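Local coordinates for protein uricase (Bacillus fastidiosus, PDB 4R8X) that catalyses the oxidation of urate by molecular oxygen, the first step in the conversion of urate to allantoin in purine breakdown, at residues 28-33 against 256-261. Residues are numbered along the deposited sequence; the frame is centred on the assembly and turned at random.
Sequences IPESNF and LDRFPQ
Arg258 and Glu30 form a side-on, bidentate salt bridge between the last turn of helix 244-258 and the type I beta turn Ile28-Ser31, which lies in the loop joining strands 22-23 and 35-36 of this tunnelling-fold (T-fold) enzyme. One nitrogen serves each carboxylate oxygen: Arg258 NE donates to Glu30 OE1 at 2.9 Å with an N-H...O angle of 158°, and Arg258 NH2 donates to Glu30 OE2, also at 2.9 Å and equally straight within a degree. OE2 uses its syn lone pair and OE1 is likewise met on the syn side, although the two flat groups are turned 33° against each other. Both chains bend at chi2, and the side chains cross at about a right angle. Two bonds from nitrogens that share CZ restrict rotation of the guanidinium. NH2 also donates to the carbonyl oxygen of Leu322, so the chain's C-terminal residue shares this arginine with the turn.

Pro29 covers one guanidinium face near its rim: its CD lies 3.6 Å from Arg258 NE, while Glu30 occupies the edge. The proline ring also touches Leu322. Beside the ion pair the contact becomes apolar, with Ile28 directing its two branches to different partners. Ile28 CG2 packs 4.1 Å from Arg258 CB, against the aliphatic base of the arginine. Helix 225-238 adjoins this patch, Ile231 touching Ile28 and Gln227 touching Phe259. The other branch of Ile28 leaves with CG1 between the backbone N and the carbonyl carbon (chi1 62°), and from its end Ile28 CD1 meets the Phe259 ring obliquely, 4.2 Å from Phe259 CZ.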
loop_
_atom_site.group_PDB
_atom_site.type_symbol
_atom_site.label_atom_id
_atom_site.label_comp_id
_atom_site.label_asym_id
_atom_site.label_seq_id
_atom_site.Cartn_x
_atom_site.Cartn_y
_atom_site.Cartn_z
ATOM N N ILE D 28 25.923 17.697 -19.905
ATOM C CA ILE D 28 24.907 18.733 -20.094
ATOM C C ILE D 28 24.908 19.691 -18.908
ATOM O O ILE D 28 25.303 19.302 -17.804
ATOM C CB ILE D 28 23.491 18.136 -20.302
ATOM C CG1 ILE D 28 23.026 17.337 -19.080
ATOM C CG2 ILE D 28 23.445 17.282 -21.570
ATOM C CD1 ILE D 28 21.580 16.922 -19.161
ATOM N N PRO D 29 24.466 20.944 -19.125
ATOM C CA PRO D 29 24.491 21.957 -18.060
ATOM C C PRO D 29 23.575 21.634 -16.882
ATOM O O PRO D 29 23.833 22.088 -15.765
ATOM C CB PRO D 29 23.992 23.225 -18.765
ATOM C CG PRO D 29 24.249 22.997 -20.202
ATOM C CD PRO D 29 24.095 21.527 -20.430
ATOM N N GLU D 30 22.524 20.859 -17.126
ATOM C CA GLU D 30 21.523 20.583 -16.095
ATOM C C GLU D 30 21.912 19.483 -15.108
ATOM O O GLU D 30 21.186 19.240 -14.145
ATOM C CB GLU D 30 20.183 20.208 -16.744
ATOM C CG GLU D 30 19.470 21.360 -17.438
ATOM C CD GLU D 30 20.037 21.686 -18.810
ATOM O OE1 GLU D 30 20.783 20.857 -19.384
ATOM O OE2 GLU D 30 19.731 22.787 -19.312
ATOM N N SER D 31 23.032 18.806 -15.351
ATOM C CA SER D 31 23.333 17.563 -14.636
ATOM C C SER D 31 24.826 17.324 -14.444
ATOM O O SER D 31 25.637 17.714 -15.278
ATOM C CB SER D 31 22.725 16.373 -15.397
ATOM O OG SER D 31 22.910 15.143 -14.713
ATOM N N ASN D 32 25.171 16.667 -13.340
ATOM C CA ASN D 32 26.523 16.176 -13.107
ATOM C C ASN D 32 26.626 14.674 -13.331
ATOM O O ASN D 32 27.688 14.087 -13.133
ATOM C CB ASN D 32 26.966 16.488 -11.673
ATOM C CG ASN D 32 27.552 17.871 -11.539
ATOM O OD1 ASN D 32 28.094 18.422 -12.499
ATOM N ND2 ASN D 32 27.458 18.440 -10.344
ATOM N N PHE D 33 25.518 14.051 -13.725
ATOM C CA PHE D 33 25.467 12.596 -13.850
ATOM C C PHE D 33 26.086 12.170 -15.168
ATOM O O PHE D 33 25.496 12.389 -16.220
ATOM C CB PHE D 33 24.015 12.112 -13.790
ATOM C CG PHE D 33 23.875 10.626 -13.601
ATOM C CD1 PHE D 33 23.821 10.077 -12.328
ATOM C CD2 PHE D 33 23.780 9.780 -14.694
ATOM C CE1 PHE D 33 23.695 8.710 -12.149
ATOM C CE2 PHE D 33 23.646 8.408 -14.522
ATOM C CZ PHE D 33 23.599 7.874 -13.251
ATOM N N LEU D 256 14.643 17.490 -25.398
ATOM C CA LEU D 256 14.851 17.372 -26.839
ATOM C C LEU D 256 16.053 18.191 -27.334
ATOM O O LEU D 256 16.784 17.766 -28.239
ATOM C CB LEU D 256 13.573 17.774 -27.568
ATOM C CG LEU D 256 12.394 16.824 -27.331
ATOM C CD1 LEU D 256 11.074 17.393 -27.841
ATOM C CD2 LEU D 256 12.655 15.452 -27.947
ATOM N N ASP D 257 16.252 19.366 -26.742
ATOM C CA ASP D 257 17.380 20.238 -27.068
ATOM C C ASP D 257 18.717 19.588 -26.712
ATOM O O ASP D 257 19.662 19.586 -27.509
ATOM C CB ASP D 257 17.223 21.569 -26.327
ATOM C CG ASP D 257 17.891 22.734 -27.039
ATOM O OD1 ASP D 257 18.538 22.539 -28.094
ATOM O OD2 ASP D 257 17.752 23.869 -26.534
ATOM N N ARG D 258 18.793 19.036 -25.503
ATOM C CA ARG D 258 20.014 18.393 -25.039
ATOM C C ARG D 258 20.293 17.082 -25.758
ATOM O O ARG D 258 21.454 16.695 -25.928
ATOM C CB ARG D 258 19.948 18.127 -23.539
ATOM C CG ARG D 258 19.873 19.371 -22.701
ATOM C CD ARG D 258 21.012 20.331 -23.013
ATOM N NE ARG D 258 20.902 21.518 -22.177
ATOM C CZ ARG D 258 21.141 22.759 -22.579
ATOM N NH1 ARG D 258 21.517 23.001 -23.826
ATOM N NH2 ARG D 258 21.001 23.764 -21.729
ATOM N N PHE D 259 19.232 16.394 -26.170
ATOM C CA PHE D 259 19.389 15.083 -26.797
ATOM C C PHE D 259 18.709 15.034 -28.167
ATOM O O PHE D 259 17.582 14.562 -28.292
ATOM C CB PHE D 259 18.857 13.980 -25.881
ATOM C CG PHE D 259 19.495 13.975 -24.516
ATOM C CD1 PHE D 259 20.840 13.666 -24.376
ATOM C CD2 PHE D 259 18.758 14.282 -23.379
ATOM C CE1 PHE D 259 21.445 13.652 -23.127
ATOM C CE2 PHE D 259 19.364 14.278 -22.121
ATOM C CZ PHE D 259 20.707 13.964 -21.997
ATOM N N PRO D 260 19.406 15.519 -29.208
ATOM C CA PRO D 260 18.841 15.587 -30.563
ATOM C C PRO D 260 18.459 14.218 -31.120
ATOM O O PRO D 260 17.673 14.143 -32.071
ATOM C CB PRO D 260 19.987 16.181 -31.393
ATOM C CG PRO D 260 20.831 16.914 -30.429
ATOM C CD PRO D 260 20.735 16.151 -29.130
ATOM N N GLN D 261 19.011 13.154 -30.543
ATOM C CA GLN D 261 18.758 11.808 -31.037
ATOM C C GLN D 261 17.420 11.238 -30.545
ATOM O O GLN D 261 17.036 10.129 -30.919
ATOM C CB GLN D 261 19.936 10.868 -30.720
ATOM C CG GLN D 261 20.004 10.351 -29.276
ATOM C CD GLN D 261 20.716 11.301 -28.330
ATOM O OE1 GLN D 261 20.674 12.520 -28.498
ATOM N NE2 GLN D 261 21.367 10.743 -27.316
#